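Local coordinates for protein succinate-semialdehyde dehydrogenase (Streptococcus pyogenes MGAS1882, PDB 4YWU) that probably catalyses the NAD(P)+-dependent oxidation of succinic semialdehyde to succinate, at residues A[127-132]-A[202-207]; A[259-264]-A[360-365]; A[409-414]-A[424-429]. All blocks are in the same frame, centred on the assembly; numbering follows the deposited sequence.

Interaction 1 of 3, residues A[127-132]-A[202-207]; sequences AVEPWN and GVCLTG. With SSN (4-oxobutanoic acid), chain C.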
ATOM      1  N   ALA A 127      -3.598 -10.145 -10.809  1.00 22.46           N
ATOM      2  CA  ALA A 127      -4.594 -10.432  -9.791  1.00 20.89           C
ATOM      3  C   ALA A 127      -4.644 -11.925  -9.529  1.00 20.71           C
ATOM      4  O   ALA A 127      -4.740 -12.722 -10.450  1.00 21.29           O
ATOM      5  CB  ALA A 127      -5.965  -9.933 -10.242  1.00 19.29           C
ATOM      6  N   VAL A 128      -4.560 -12.298  -8.263  1.00 23.24           N
ATOM      7  CA  VAL A 128      -4.623 -13.697  -7.872  1.00 24.07           C
ATOM      8  C   VAL A 128      -5.890 -13.820  -7.040  1.00 26.02           C
ATOM      9  O   VAL A 128      -5.974 -13.277  -5.933  1.00 26.35           O
ATOM     10  CB  VAL A 128      -3.405 -14.087  -7.035  1.00 22.99           C
ATOM     11  CG1 VAL A 128      -3.490 -15.551  -6.641  1.00 22.22           C
ATOM     12  CG2 VAL A 128      -2.147 -13.825  -7.832  1.00 22.87           C
ATOM     13  N   GLU A 129      -6.875 -14.526  -7.581  1.00 26.64           N
ATOM     14  CA  GLU A 129      -8.149 -14.668  -6.903  1.00 29.00           C
ATOM     15  C   GLU A 129      -8.482 -16.088  -6.462  1.00 29.96           C
ATOM     16  O   GLU A 129      -8.038 -17.060  -7.074  1.00 33.12           O
ATOM     17  CB  GLU A 129      -9.254 -14.106  -7.804  1.00 32.23           C
ATOM     18  CG  GLU A 129      -9.047 -12.635  -8.190  1.00 35.02           C
ATOM     19  CD  GLU A 129      -8.722 -11.751  -6.979  1.00 40.22           C
ATOM     20  OE1 GLU A 129      -9.375 -11.921  -5.928  1.00 43.44           O
ATOM     21  OE2 GLU A 129      -7.826 -10.877  -7.068  1.00 40.90           O
ATOM     22  N   PRO A 130      -9.261 -16.225  -5.374  1.00 29.55           N
ATOM     23  CA  PRO A 130      -9.672 -17.518  -4.818  1.00 29.58           C
ATOM     24  C   PRO A 130     -10.936 -18.107  -5.445  1.00 29.00           C
ATOM     25  O   PRO A 130     -11.584 -17.482  -6.281  1.00 29.38           O
ATOM     26  CB  PRO A 130      -9.859 -17.198  -3.348  1.00 29.87           C
ATOM     27  CG  PRO A 130     -10.489 -15.846  -3.424  1.00 30.15           C
ATOM     28  CD  PRO A 130      -9.625 -15.134  -4.454  1.00 28.21           C
ATOM     29  N   TRP A 131     -11.298 -19.306  -5.007  1.00 28.51           N
ATOM     30  CA  TRP A 131     -12.464 -19.989  -5.545  1.00 27.85           C
ATOM     31  C   TRP A 131     -13.798 -19.781  -4.833  1.00 27.01           C
ATOM     32  O   TRP A 131     -14.844 -20.032  -5.423  1.00 27.47           O
ATOM     33  CB  TRP A 131     -12.189 -21.494  -5.622  1.00 26.58           C
ATOM     34  CG  TRP A 131     -11.687 -22.060  -4.328  1.00 26.08           C
ATOM     35  CD1 TRP A 131     -10.386 -22.310  -3.990  1.00 24.93           C
ATOM     36  CD2 TRP A 131     -12.469 -22.383  -3.176  1.00 24.91           C
ATOM     37  NE1 TRP A 131     -10.311 -22.764  -2.698  1.00 23.15           N
ATOM     38  CE2 TRP A 131     -11.574 -22.819  -2.173  1.00 24.73           C
ATOM     39  CE3 TRP A 131     -13.841 -22.345  -2.890  1.00 24.77           C
ATOM     40  CZ2 TRP A 131     -12.006 -23.215  -0.900  1.00 25.99           C
ATOM     41  CZ3 TRP A 131     -14.273 -22.739  -1.623  1.00 25.36           C
ATOM     42  CH2 TRP A 131     -13.356 -23.167  -0.645  1.00 25.15           C
ATOM     43  N   ASN A 132     -13.790 -19.325  -3.586  1.00 25.82           N
ATOM     44  CA  ASN A 132     -15.058 -19.170  -2.877  1.00 26.57           C
ATOM     45  C   ASN A 132     -16.074 -18.213  -3.525  1.00 27.09           C
ATOM     46  O   ASN A 132     -17.269 -18.290  -3.243  1.00 27.91           O
ATOM     47  CB  ASN A 132     -14.801 -18.798  -1.410  1.00 28.62           C
ATOM     48  CG  ASN A 132     -14.260 -17.397  -1.240  1.00 30.37           C
ATOM     49  OD1 ASN A 132     -13.390 -16.952  -1.993  1.00 32.50           O
ATOM     50  ND2 ASN A 132     -14.761 -16.696  -0.230  1.00 29.48           N
ATOM     51  N   GLY A 202       1.973  -3.977 -10.297  1.00 28.05           N
ATOM     52  CA  GLY A 202       1.372  -4.226  -8.998  1.00 27.84           C
ATOM     53  C   GLY A 202       0.639  -5.540  -8.863  1.00 27.76           C
ATOM     54  O   GLY A 202       0.302  -6.175  -9.864  1.00 28.70           O
ATOM     55  N   VAL A 203       0.378  -5.940  -7.619  1.00 26.83           N
ATOM     56  CA  VAL A 203      -0.304  -7.202  -7.356  1.00 27.00           C
ATOM     57  C   VAL A 203      -1.376  -7.133  -6.281  1.00 26.78           C
ATOM     58  O   VAL A 203      -1.112  -6.727  -5.148  1.00 27.15           O
ATOM     59  CB  VAL A 203       0.688  -8.294  -6.911  1.00 26.89           C
ATOM     60  CG1 VAL A 203      -0.004  -9.638  -6.912  1.00 26.22           C
ATOM     61  CG2 VAL A 203       1.904  -8.308  -7.818  1.00 27.66           C
ATOM     62  N   CYS A 204      -2.589  -7.531  -6.642  1.00 26.84           N
ATOM     63  CA  CYS A 204      -3.689  -7.576  -5.682  1.00 27.02           C
ATOM     64  C   CYS A 204      -4.065  -9.053  -5.531  1.00 26.34           C
ATOM     65  O   CYS A 204      -4.574  -9.690  -6.462  1.00 25.91           O
ATOM     66  CB  CYS A 204      -4.894  -6.748  -6.154  1.00 26.86           C
ATOM     67  SG  CYS A 204      -5.540  -7.163  -7.796  1.00 33.83           S
ATOM     68  N   LEU A 205      -3.791  -9.605  -4.355  1.00 24.63           N
ATOM     69  CA  LEU A 205      -4.089 -10.999  -4.117  1.00 23.87           C
ATOM     70  C   LEU A 205      -5.158 -11.230  -3.065  1.00 23.13           C
ATOM     71  O   LEU A 205      -5.286 -10.467  -2.108  1.00 22.74           O
ATOM     72  CB  LEU A 205      -2.808 -11.737  -3.723  1.00 23.43           C
ATOM     73  CG  LEU A 205      -2.920 -13.223  -3.366  1.00 21.81           C
ATOM     74  CD1 LEU A 205      -1.580 -13.890  -3.586  1.00 23.19           C
ATOM     75  CD2 LEU A 205      -3.380 -13.392  -1.920  1.00 20.15           C
ATOM     76  N   THR A 206      -5.934 -12.287  -3.270  1.00 22.37           N
ATOM     77  CA  THR A 206      -6.975 -12.680  -2.337  1.00 25.02           C
ATOM     78  C   THR A 206      -6.852 -14.193  -2.197  1.00 26.49           C
ATOM     79  O   THR A 206      -6.966 -14.918  -3.183  1.00 26.85           O
ATOM     80  CB  THR A 206      -8.384 -12.322  -2.857  1.00 24.93           C
ATOM     81  OG1 THR A 206      -8.439 -10.926  -3.175  1.00 27.21           O
ATOM     82  CG2 THR A 206      -9.431 -12.609  -1.791  1.00 23.66           C
ATOM     83  N   GLY A 207      -6.586 -14.662  -0.980  1.00 28.59           N
ATOM     84  CA  GLY A 207      -6.441 -16.089  -0.755  1.00 31.46           C
ATOM     85  C   GLY A 207      -5.958 -16.448   0.639  1.00 33.71           C
ATOM     86  O   GLY A 207      -6.355 -15.826   1.625  1.00 32.95           O
TER
HETATM   87  C1  SSN C 501     -14.935 -13.437   1.199  1.00 58.86           C
HETATM   88  O1  SSN C 501     -15.797 -12.784   1.861  1.00 57.81           O
HETATM   89  C2  SSN C 501     -14.026 -12.766   0.181  1.00 59.42           C
HETATM   90  O2  SSN C 501     -14.820 -14.668   1.380  1.00 58.07           O
HETATM   91  C3  SSN C 501     -12.556 -12.911   0.559  1.00 58.65           C
HETATM   92  C4  SSN C 501     -11.969 -11.515   0.745  1.00 58.61           C
HETATM   93  O4  SSN C 501     -11.151 -11.244   1.619  1.00 57.54           O
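Thr206 and Val128 carry the join between the parallel strands 124-128 and 200-206. The carbonyl of Val128 accepts from Thr206 N at 2.8 Å, nearly in line with the C=O bond, while Val128 N donates to Cys204 O at 3.2 Å. On one face of the sheet the side chains of Val128 and Leu205 lie alongside each other, pointing the same way, with Val128 CB 3.8 Å from Leu205 CG. On the other face Cys204 SG rests against Ala127 CB at 3.7 Å. The ladder then stops: Pro130 has no N-H to offer Thr206 O, and its CD instead presses close to that oxygen, 3.0 Å away.

Beyond the last rung, side chains take over. The chi1 of Thr206, -55°, sets OG1 beside the backbone N and swings CG2 the other way. OG1 thus donates to Glu129 OE1 at 3.1 Å, meeting the syn side of the carboxylate 16° out of its plane, whereas CG2 approaches C4 of the bound 4-oxobutanoic acid at 3.8 Å. Gln137 and Arg140, on helix 134-148, pack against Thr206.

These are neighbouring strands of the Rossmann-like sheet of aldehyde dehydrogenases, and their carboxyl ends open onto the ligand. Asn132, past the turn, reaches the ligand's O2 through ND2 at 2.6 Å, a bent and weak hydrogen bond. The chemistry is therefore divided: the buried threonine hydroxyl is spent on a buried glutamate and its methyl faces the ligand, while the polar contact from this side comes from the Asn132 amide, which shares O2 with Cys263 N.

Interaction 2 of 3, residues A[259-264]-A[360-365]; sequences AGQVCT and EIFGPV. With SSN (4-oxobutanoic acid), chain C.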
ATOM      1  N   ALA A 259     -21.758 -22.505   2.449  1.00 25.18           N
ATOM      2  CA  ALA A 259     -21.315 -23.596   3.313  1.00 26.03           C
ATOM      3  C   ALA A 259     -20.190 -23.202   4.282  1.00 27.52           C
ATOM      4  O   ALA A 259     -19.330 -24.024   4.623  1.00 28.24           O
ATOM      5  CB  ALA A 259     -20.889 -24.797   2.464  1.00 24.01           C
ATOM      6  N   GLY A 260     -20.196 -21.948   4.723  1.00 27.04           N
ATOM      7  CA  GLY A 260     -19.178 -21.491   5.655  1.00 26.82           C
ATOM      8  C   GLY A 260     -17.840 -21.116   5.040  1.00 26.32           C
ATOM      9  O   GLY A 260     -16.905 -20.733   5.750  1.00 25.69           O
ATOM     10  N   GLN A 261     -17.741 -21.224   3.721  1.00 24.87           N
ATOM     11  CA  GLN A 261     -16.512 -20.895   3.023  1.00 25.13           C
ATOM     12  C   GLN A 261     -16.497 -19.409   2.634  1.00 26.64           C
ATOM     13  O   GLN A 261     -16.434 -19.049   1.460  1.00 27.54           O
ATOM     14  CB  GLN A 261     -16.383 -21.778   1.780  1.00 24.98           C
ATOM     15  CG  GLN A 261     -16.381 -23.271   2.078  1.00 22.60           C
ATOM     16  CD  GLN A 261     -16.572 -24.111   0.831  1.00 22.46           C
ATOM     17  OE1 GLN A 261     -17.575 -23.974   0.134  1.00 23.87           O
ATOM     18  NE2 GLN A 261     -15.612 -24.981   0.541  1.00 22.91           N
ATOM     19  N   VAL A 262     -16.557 -18.545   3.637  1.00 27.69           N
ATOM     20  CA  VAL A 262     -16.552 -17.110   3.419  1.00 27.05           C
ATOM     21  C   VAL A 262     -15.582 -16.503   4.419  1.00 27.61           C
ATOM     22  O   VAL A 262     -15.702 -16.730   5.620  1.00 26.35           O
ATOM     23  CB  VAL A 262     -17.951 -16.513   3.660  1.00 26.76           C
ATOM     24  CG1 VAL A 262     -18.002 -15.070   3.186  1.00 24.24           C
ATOM     25  CG2 VAL A 262     -18.989 -17.354   2.958  1.00 27.57           C
ATOM     26  N   CYS A 263     -14.618 -15.739   3.915  1.00 30.12           N
ATOM     27  CA  CYS A 263     -13.624 -15.103   4.765  1.00 31.96           C
ATOM     28  C   CYS A 263     -14.307 -14.275   5.841  1.00 31.42           C
ATOM     29  O   CYS A 263     -13.788 -14.144   6.948  1.00 33.36           O
ATOM     30  CB  CYS A 263     -12.687 -14.234   3.927  1.00 32.99           C
ATOM     31  SG  CYS A 263     -11.715 -15.170   2.697  1.00 40.11           S
ATOM     32  N   THR A 264     -15.476 -13.727   5.526  1.00 30.89           N
ATOM     33  CA  THR A 264     -16.220 -12.935   6.501  1.00 31.25           C
ATOM     34  C   THR A 264     -17.360 -13.716   7.159  1.00 30.37           C
ATOM     35  O   THR A 264     -18.317 -13.139   7.677  1.00 30.27           O
ATOM     36  CB  THR A 264     -16.780 -11.632   5.878  1.00 31.84           C
ATOM     37  OG1 THR A 264     -17.255 -11.895   4.553  1.00 33.77           O
ATOM     38  CG2 THR A 264     -15.706 -10.563   5.839  1.00 29.96           C
ATOM     39  N   GLU A 360      -8.901 -20.566  11.691  1.00 29.72           N
ATOM     40  CA  GLU A 360     -10.088 -20.237  10.919  1.00 29.48           C
ATOM     41  C   GLU A 360     -10.586 -21.527  10.258  1.00 28.25           C
ATOM     42  O   GLU A 360      -9.813 -22.237   9.613  1.00 27.98           O
ATOM     43  CB  GLU A 360      -9.747 -19.187   9.854  1.00 30.36           C
ATOM     44  CG  GLU A 360     -10.591 -19.292   8.591  1.00 36.07           C
ATOM     45  CD  GLU A 360     -10.161 -18.324   7.500  1.00 39.61           C
ATOM     46  OE1 GLU A 360      -8.936 -18.108   7.341  1.00 42.14           O
ATOM     47  OE2 GLU A 360     -11.049 -17.795   6.789  1.00 40.75           O
ATOM     48  N   ILE A 361     -11.865 -21.841  10.430  1.00 27.35           N
ATOM     49  CA  ILE A 361     -12.427 -23.051   9.830  1.00 29.21           C
ATOM     50  C   ILE A 361     -13.284 -22.684   8.626  1.00 29.03           C
ATOM     51  O   ILE A 361     -14.337 -22.067   8.761  1.00 28.37           O
ATOM     52  CB  ILE A 361     -13.278 -23.857  10.846  1.00 29.30           C
ATOM     53  CG1 ILE A 361     -12.380 -24.367  11.980  1.00 30.80           C
ATOM     54  CG2 ILE A 361     -13.944 -25.039  10.153  1.00 29.20           C
ATOM     55  CD1 ILE A 361     -13.108 -25.129  13.068  1.00 30.99           C
ATOM     56  N   PHE A 362     -12.813 -23.074   7.446  1.00 29.69           N
ATOM     57  CA  PHE A 362     -13.503 -22.774   6.202  1.00 28.70           C
ATOM     58  C   PHE A 362     -14.544 -23.836   5.877  1.00 29.27           C
ATOM     59  O   PHE A 362     -14.533 -24.424   4.800  1.00 30.27           O
ATOM     60  CB  PHE A 362     -12.477 -22.661   5.072  1.00 27.94           C
ATOM     61  CG  PHE A 362     -12.690 -21.472   4.183  1.00 26.61           C
ATOM     62  CD1 PHE A 362     -12.763 -20.191   4.723  1.00 24.90           C
ATOM     63  CD2 PHE A 362     -12.855 -21.631   2.812  1.00 26.12           C
ATOM     64  CE1 PHE A 362     -13.002 -19.087   3.920  1.00 21.69           C
ATOM     65  CE2 PHE A 362     -13.096 -20.529   1.998  1.00 26.12           C
ATOM     66  CZ  PHE A 362     -13.170 -19.253   2.559  1.00 24.16           C
ATOM     67  N   GLY A 363     -15.443 -24.076   6.823  1.00 29.94           N
ATOM     68  CA  GLY A 363     -16.483 -25.071   6.633  1.00 28.94           C
ATOM     69  C   GLY A 363     -17.716 -24.705   7.437  1.00 28.89           C
ATOM     70  O   GLY A 363     -17.718 -23.673   8.112  1.00 28.91           O
ATOM     71  N   PRO A 364     -18.777 -25.530   7.398  1.00 27.82           N
ATOM     72  CA  PRO A 364     -20.027 -25.279   8.130  1.00 28.26           C
ATOM     73  C   PRO A 364     -19.916 -25.598   9.626  1.00 27.38           C
ATOM     74  O   PRO A 364     -20.688 -26.397  10.156  1.00 25.99           O
ATOM     75  CB  PRO A 364     -21.016 -26.192   7.417  1.00 29.07           C
ATOM     76  CG  PRO A 364     -20.154 -27.402   7.124  1.00 27.55           C
ATOM     77  CD  PRO A 364     -18.865 -26.781   6.617  1.00 27.40           C
ATOM     78  N   VAL A 365     -18.974 -24.952  10.304  1.00 26.83           N
ATOM     79  CA  VAL A 365     -18.760 -25.214  11.715  1.00 26.19           C
ATOM     80  C   VAL A 365     -18.984 -24.041  12.653  1.00 26.73           C
ATOM     81  O   VAL A 365     -18.167 -23.122  12.728  1.00 28.31           O
ATOM     82  CB  VAL A 365     -17.336 -25.743  11.960  1.00 24.96           C
ATOM     83  CG1 VAL A 365     -17.207 -26.241  13.388  1.00 23.04           C
ATOM     84  CG2 VAL A 365     -17.021 -26.844  10.972  1.00 26.49           C
TER
HETATM   85  C1  SSN C 501     -14.935 -13.437   1.199  1.00 58.86           C
HETATM   86  O1  SSN C 501     -15.797 -12.784   1.861  1.00 57.81           O
HETATM   87  C2  SSN C 501     -14.026 -12.766   0.181  1.00 59.42           C
HETATM   88  O2  SSN C 501     -14.820 -14.668   1.380  1.00 58.07           O
HETATM   89  C3  SSN C 501     -12.556 -12.911   0.559  1.00 58.65           C
HETATM   90  C4  SSN C 501     -11.969 -11.515   0.745  1.00 58.61           C
HETATM   91  O4  SSN C 501     -11.151 -11.244   1.619  1.00 57.54           O
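Phe362 lays its ring flat beneath the backbone of Gln261, whose CA stands over the ring centre, 3.6 Å from the centroid and 13° off the normal, a CH-pi contact. CZ meets Gln261 C at 3.3 Å, and CE2 meets Gln261 CB at 3.5 Å. Cys263 N lies near the ring plane, 3.7 Å from Phe362 CE1, and Cys263 SG approaches obliquely in a sulfur-aromatic contact. Alongside, Gly260 CA makes a CA-H...O contact with Gly363 O, 3.6 Å between the heavy atoms.

The touching parts are irregular; strand 365-371 begins only at Val365. Inverse gamma turns centred on Gln261, Phe362 and Pro364 shape them, and one guanidinium ties the two loops together: Arg255 donates to Gly260 O, Ile361 O and Val365 O. Glu360 OE2 has a long, weak ion pair with Lys267.

The two sequences match family signatures, the loop of the probable nucleophilic cysteine and the EIFGP stretch that in relatives lines the cofactor site. Cys263 N donates to O2 of 4-oxobutanoic acid at 2.8 Å and 155°, and Thr264 OG1 bonds weakly to O1. Cys263 SG lies 3.2 Å from ligand C3, and the carboxylate, not the aldehyde, occupies the putative oxyanion hole, so this pose is probably not the reactive one. An aromatic face under Gln261, with the ring's rim beside Cys263 N, suggests that apolar packing may help to orient this N-H.

Interaction 3 of 3, residues A[409-414]-A[424-429]; sequences TGMSFI and LPFGGI. With SSN (4-oxobutanoic acid), chain C.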
ATOM      1  N   THR A 409     -10.515  -4.736  13.935  1.00 30.06           N
ATOM      2  CA  THR A 409     -10.912  -5.408  12.710  1.00 27.52           C
ATOM      3  C   THR A 409     -11.115  -4.380  11.600  1.00 27.30           C
ATOM      4  O   THR A 409     -11.159  -3.179  11.858  1.00 26.37           O
ATOM      5  CB  THR A 409     -12.211  -6.201  12.944  1.00 24.87           C
ATOM      6  OG1 THR A 409     -12.443  -7.075  11.841  1.00 26.92           O
ATOM      7  CG2 THR A 409     -13.391  -5.262  13.101  1.00 23.30           C
ATOM      8  N   GLY A 410     -11.232  -4.850  10.362  1.00 27.71           N
ATOM      9  CA  GLY A 410     -11.429  -3.936   9.245  1.00 28.94           C
ATOM     10  C   GLY A 410     -12.878  -3.547   8.965  1.00 28.23           C
ATOM     11  O   GLY A 410     -13.145  -2.443   8.493  1.00 26.93           O
ATOM     12  N   MET A 411     -13.811  -4.450   9.264  1.00 29.01           N
ATOM     13  CA  MET A 411     -15.235  -4.211   9.032  1.00 29.56           C
ATOM     14  C   MET A 411     -16.092  -4.699  10.196  1.00 29.34           C
ATOM     15  O   MET A 411     -15.813  -5.746  10.783  1.00 30.02           O
ATOM     16  CB  MET A 411     -15.690  -4.941   7.764  1.00 30.32           C
ATOM     17  CG  MET A 411     -14.898  -4.600   6.518  1.00 31.16           C
ATOM     18  SD  MET A 411     -15.167  -5.808   5.209  1.00 32.95           S
ATOM     19  CE  MET A 411     -14.022  -7.088   5.702  1.00 32.27           C
ATOM     20  N   SER A 412     -17.135  -3.934  10.513  1.00 27.88           N
ATOM     21  CA  SER A 412     -18.075  -4.274  11.581  1.00 28.10           C
ATOM     22  C   SER A 412     -19.496  -4.167  11.050  1.00 27.10           C
ATOM     23  O   SER A 412     -19.904  -3.119  10.535  1.00 27.35           O
ATOM     24  CB  SER A 412     -17.931  -3.335  12.784  1.00 29.13           C
ATOM     25  OG  SER A 412     -16.832  -3.694  13.598  1.00 33.73           O
ATOM     26  N   PHE A 413     -20.247  -5.252  11.189  1.00 25.17           N
ATOM     27  CA  PHE A 413     -21.619  -5.308  10.726  1.00 24.05           C
ATOM     28  C   PHE A 413     -22.559  -5.306  11.909  1.00 23.76           C
ATOM     29  O   PHE A 413     -22.517  -6.198  12.751  1.00 24.04           O
ATOM     30  CB  PHE A 413     -21.803  -6.558   9.887  1.00 24.46           C
ATOM     31  CG  PHE A 413     -20.855  -6.633   8.733  1.00 27.08           C
ATOM     32  CD1 PHE A 413     -20.993  -5.769   7.649  1.00 26.85           C
ATOM     33  CD2 PHE A 413     -19.802  -7.541   8.739  1.00 28.23           C
ATOM     34  CE1 PHE A 413     -20.095  -5.809   6.586  1.00 26.95           C
ATOM     35  CE2 PHE A 413     -18.892  -7.591   7.672  1.00 28.46           C
ATOM     36  CZ  PHE A 413     -19.042  -6.722   6.596  1.00 26.48           C
ATOM     37  N   ILE A 414     -23.408  -4.291  11.964  1.00 23.31           N
ATOM     38  CA  ILE A 414     -24.351  -4.153  13.059  1.00 24.01           C
ATOM     39  C   ILE A 414     -25.644  -4.919  12.783  1.00 25.43           C
ATOM     40  O   ILE A 414     -26.247  -4.770  11.719  1.00 24.35           O
ATOM     41  CB  ILE A 414     -24.692  -2.672  13.295  1.00 23.61           C
ATOM     42  CG1 ILE A 414     -23.408  -1.827  13.299  1.00 21.59           C
ATOM     43  CG2 ILE A 414     -25.463  -2.525  14.594  1.00 22.72           C
ATOM     44  CD1 ILE A 414     -22.434  -2.154  14.401  1.00 19.30           C
ATOM     45  N   LEU A 424     -19.008   0.082  -0.483  1.00 28.09           N
ATOM     46  CA  LEU A 424     -18.382  -0.182   0.808  1.00 26.83           C
ATOM     47  C   LEU A 424     -16.981  -0.776   0.685  1.00 26.65           C
ATOM     48  O   LEU A 424     -16.759  -1.750  -0.038  1.00 24.93           O
ATOM     49  CB  LEU A 424     -19.251  -1.133   1.635  1.00 25.50           C
ATOM     50  CG  LEU A 424     -20.674  -0.675   1.955  1.00 24.29           C
ATOM     51  CD1 LEU A 424     -21.446  -1.808   2.623  1.00 23.51           C
ATOM     52  CD2 LEU A 424     -20.623   0.543   2.850  1.00 23.49           C
ATOM     53  N   PRO A 425     -16.013  -0.187   1.398  1.00 26.33           N
ATOM     54  CA  PRO A 425     -14.633  -0.673   1.365  1.00 27.23           C
ATOM     55  C   PRO A 425     -14.518  -2.039   2.037  1.00 27.38           C
ATOM     56  O   PRO A 425     -15.099  -2.269   3.103  1.00 26.45           O
ATOM     57  CB  PRO A 425     -13.864   0.416   2.114  1.00 27.66           C
ATOM     58  CG  PRO A 425     -14.892   0.952   3.074  1.00 27.10           C
ATOM     59  CD  PRO A 425     -16.132   1.027   2.226  1.00 25.52           C
ATOM     60  N   PHE A 426     -13.773  -2.941   1.407  1.00 27.06           N
ATOM     61  CA  PHE A 426     -13.597  -4.281   1.943  1.00 27.38           C
ATOM     62  C   PHE A 426     -12.124  -4.527   2.231  1.00 28.14           C
ATOM     63  O   PHE A 426     -11.271  -4.282   1.380  1.00 28.08           O
ATOM     64  CB  PHE A 426     -14.124  -5.301   0.934  1.00 28.22           C
ATOM     65  CG  PHE A 426     -14.344  -6.672   1.506  1.00 28.76           C
ATOM     66  CD1 PHE A 426     -13.266  -7.494   1.831  1.00 29.20           C
ATOM     67  CD2 PHE A 426     -15.635  -7.154   1.701  1.00 27.24           C
ATOM     68  CE1 PHE A 426     -13.471  -8.777   2.338  1.00 28.55           C
ATOM     69  CE2 PHE A 426     -15.852  -8.435   2.209  1.00 26.56           C
ATOM     70  CZ  PHE A 426     -14.769  -9.248   2.525  1.00 27.70           C
ATOM     71  N   GLY A 427     -11.826  -5.002   3.437  1.00 29.01           N
ATOM     72  CA  GLY A 427     -10.442  -5.265   3.795  1.00 29.76           C
ATOM     73  C   GLY A 427     -10.260  -5.394   5.292  1.00 29.71           C
ATOM     74  O   GLY A 427     -11.141  -5.017   6.054  1.00 31.88           O
ATOM     75  N   GLY A 428      -9.121  -5.921   5.723  1.00 29.52           N
ATOM     76  CA  GLY A 428      -8.896  -6.069   7.149  1.00 30.63           C
ATOM     77  C   GLY A 428      -7.482  -5.750   7.589  1.00 30.66           C
ATOM     78  O   GLY A 428      -6.696  -5.196   6.812  1.00 30.50           O
ATOM     79  N   ILE A 429      -7.166  -6.095   8.839  1.00 30.51           N
ATOM     80  CA  ILE A 429      -5.834  -5.866   9.412  1.00 29.14           C
ATOM     81  C   ILE A 429      -5.222  -7.195   9.851  1.00 28.40           C
ATOM     82  O   ILE A 429      -5.779  -8.262   9.583  1.00 29.97           O
ATOM     83  CB  ILE A 429      -5.885  -4.931  10.643  1.00 27.89           C
ATOM     84  CG1 ILE A 429      -6.741  -5.560  11.743  1.00 27.81           C
ATOM     85  CG2 ILE A 429      -6.460  -3.583  10.253  1.00 28.95           C
ATOM     86  CD1 ILE A 429      -6.760  -4.762  13.012  1.00 28.94           C
TER
HETATM   87  C1  SSN C 501     -14.935 -13.437   1.199  1.00 58.86           C
HETATM   88  O1  SSN C 501     -15.797 -12.784   1.861  1.00 57.81           O
HETATM   89  C2  SSN C 501     -14.026 -12.766   0.181  1.00 59.42           C
HETATM   90  O2  SSN C 501     -14.820 -14.668   1.380  1.00 58.07           O
HETATM   91  C3  SSN C 501     -12.556 -12.911   0.559  1.00 58.65           C
HETATM   92  C4  SSN C 501     -11.969 -11.515   0.745  1.00 58.61           C
HETATM   93  O4  SSN C 501     -11.151 -11.244   1.619  1.00 57.54           O
HETATM   94  O   HOH W   1     -12.742  -2.008   5.048  1.00 31.76           O
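Met411 drapes its thioether over the ring of Phe426, and this is the tight part of the contact. SD stands 3.9 Å from the ring centroid and CE 3.8 Å, both close to the ring normal, so that a Met-aromatic contact and a CH-pi contact share one face. The bend at chi3, -82°, brings the methyl over the ring centre. The same methyl also reaches the next peptide, with CE 3.6 Å from Gly427 O. The Phe426 ring has further partners: Arg140 makes a cation-pi contact with it, and O4 of 4-oxobutanoic acid approaches CE1 obliquely at 3.5 Å.

Close by, the two backbones come together directly. Gly410 CA approaches Gly428 CA to 3.9 Å and points a hydrogen at Gly427 O, 3.4 Å from the carbon. The approach depends on Gly410, where a CB would run into Gly427 O and Gly428 CA. Gly427 is a glycine for another reason, its extended backbone conformation, which would jam a CB against the preceding carbonyl.

Strand 411-414 is the outermost strand of its sheet within the chain, but the sheet does not end there: a strand of the second subunit pairs with Met411, Ser412 and Phe413 in parallel, as in other aldehyde dehydrogenase dimers, and Ser412 OG bonds to His450 of that subunit. The partner loop carries the PFGG sequence familiar in this family.

Away from the sulfur the fit is looser. A water bridges the segments, donating weakly to Pro425 O at 3.1 Å and more distantly to Gly410 O. Thr409 sends its hydroxyl to Gly389 O, and at this far end the partly exposed Ile429 touches chiefly through CD1, 3.9 Å from Thr409 N.

Overall arrangement
All three contacts converge on one small ligand although their centres lie about 17 to 18 Å apart. Interactions 1 and 2 meet at the carboxylate O2, the bond from Asn132 being the weak one, an arrangement consistent with the family's oxyanion hole, while in interaction 3 the Phe426 ring runs along the ligand, CE1 near O4 and CZ near O1. The first two contacts touch directly, Trp131 CH2 lying 3.7 Å from Phe362 CE2, and Asn132 ND2 bonds weakly to Gln261 O. Thr264 joins interaction 2 to interaction 3, its CG2 3.7 Å from Phe426 CZ. Interactions 1 and 3 stay about 7 Å apart at their nearest atoms and share the ligand.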